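Trypsin inhibitor 3 (PDB 4AOR) inhibits trypsin as a small disulfide-knotted protein of the Mirabilis serine proteinase inhibitor family. Local coordinates at residues F14-P17 against E18-C21. Numbering follows the deposited sequence.
Sequences FGPP and EQCC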
loop_
_atom_site.group_PDB
_atom_site.type_symbol
_atom_site.label_atom_id
_atom_site.label_comp_id
_atom_site.label_asym_id
_atom_site.label_seq_id
_atom_site.Cartn_x
_atom_site.Cartn_y
_atom_site.Cartn_z
ATOM N N PHE D 14 5.271 5.370 -12.951
ATOM C CA PHE D 14 6.093 6.563 -13.167
ATOM C C PHE D 14 7.204 6.338 -14.182
ATOM O O PHE D 14 7.860 7.294 -14.597
ATOM C CB PHE D 14 6.763 7.037 -11.864
ATOM C CG PHE D 14 5.803 7.536 -10.814
ATOM C CD1 PHE D 14 5.278 6.669 -9.866
ATOM C CD2 PHE D 14 5.461 8.880 -10.745
ATOM C CE1 PHE D 14 4.398 7.134 -8.887
ATOM C CE2 PHE D 14 4.583 9.349 -9.788
ATOM C CZ PHE D 14 4.047 8.475 -8.845
ATOM N N GLY D 15 7.459 5.086 -14.528
ATOM C CA GLY D 15 8.648 4.757 -15.299
ATOM C C GLY D 15 8.369 4.647 -16.786
ATOM O O GLY D 15 7.225 4.658 -17.221
ATOM N N PRO D 16 9.430 4.536 -17.581
ATOM C CA PRO D 16 9.238 4.471 -19.036
ATOM C C PRO D 16 8.779 3.093 -19.508
ATOM O O PRO D 16 8.962 2.120 -18.782
ATOM C CB PRO D 16 10.641 4.770 -19.576
ATOM C CG PRO D 16 11.568 4.306 -18.504
ATOM C CD PRO D 16 10.848 4.546 -17.190
ATOM N N PRO D 17 8.188 3.010 -20.719
ATOM C CA PRO D 17 7.753 1.716 -21.275
ATOM C C PRO D 17 8.863 0.658 -21.251
ATOM O O PRO D 17 8.548 -0.539 -21.051
ATOM C CB PRO D 17 7.345 2.068 -22.722
ATOM C CG PRO D 17 6.886 3.530 -22.626
ATOM C CD PRO D 17 7.791 4.159 -21.559
ATOM N N GLU D 18 10.126 1.069 -21.404
ATOM C CA GLU D 18 11.228 0.097 -21.463
ATOM C C GLU D 18 11.546 -0.595 -20.135
ATOM O O GLU D 18 12.422 -1.453 -20.097
ATOM C CB GLU D 18 12.519 0.682 -22.065
ATOM C CG GLU D 18 12.310 1.627 -23.244
ATOM C CD GLU D 18 11.993 3.048 -22.789
ATOM O OE1 GLU D 18 12.911 3.739 -22.283
ATOM O OE2 GLU D 18 10.823 3.464 -22.917
ATOM N N GLN D 19 10.835 -0.250 -19.055
ATOM C CA GLN D 19 10.880 -1.086 -17.848
ATOM C C GLN D 19 10.584 -2.534 -18.151
ATOM O O GLN D 19 11.087 -3.450 -17.479
ATOM C CB GLN D 19 9.778 -0.681 -16.862
ATOM C CG GLN D 19 9.976 0.570 -16.074
ATOM C CD GLN D 19 8.687 0.893 -15.327
ATOM O OE1 GLN D 19 8.529 0.529 -14.161
ATOM N NE2 GLN D 19 7.736 1.523 -16.021
ATOM N N CYS D 20 9.682 -2.733 -19.114
ATOM C CA CYS D 20 9.106 -4.031 -19.393
ATOM C C CYS D 20 9.607 -4.520 -20.742
ATOM O O CYS D 20 9.663 -3.733 -21.697
ATOM C CB CYS D 20 7.580 -3.925 -19.459
ATOM S SG CYS D 20 6.783 -3.435 -17.880
ATOM N N CYS D 21 9.934 -5.808 -20.820
ATOM C CA CYS D 21 10.354 -6.389 -22.091
ATOM C C CYS D 21 9.315 -6.105 -23.176
ATOM O O CYS D 21 9.677 -5.790 -24.320
ATOM C CB CYS D 21 10.600 -7.895 -21.949
ATOM S SG CYS D 21 11.944 -8.268 -20.832
#
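The side-chain amide of Gln19 lies beside the backbone of Gly15 and Pro16. Gly15 covers one face of this amide, with its CA 3.9 Å from Gln19 CD and its C 3.3 Å from Gln19 NE2. At the edge, NE2 donates to Pro16 O at 3.1 Å, and this oxygen sits only 3° out of the amide plane. On the other end of the amide, OE1 accepts from Ser12 N, so both ends are tied and the flip of the group is fixed. CG stands beside the backbone N, anti to the carbonyl carbon (chi1 -76°), and the extended chain beyond it brings the amide to Gly15 and Pro16.

Pro16 O takes a second hydrogen bond from the backbone N of Gln19, at 3.0 Å. The two donors come from opposite faces of the carbonyl plane. One residue therefore grips this oxygen through both its backbone and its side chain.

The carboxylate of Glu18 meets the two proline rings. Pro16 CB lies obliquely over one of its faces, 3.6 Å from Glu18 OE2. The same OE2 reaches Pro17 CD at 3.4 Å, nearer the edge of the group. A bend at chi2 (83°) folds the acid back against the rings. These are van der Waals contacts at the protein surface. An aromatic side chain of another protein's chain packs on Pro16, and Phe14 also packs on an aromatic of that chain.

Cys20 N donates to Pro17 O at 3.1 Å. With the Gln19 N to Pro16 O bond, this makes two successive i to i+3 turns, a short 3-10 turn. It leads into Cys20 and Cys21, whose disulfides to Cys36 and Cys4 belong to the knottin, the disulfide-through-disulfide knot of this inhibitor.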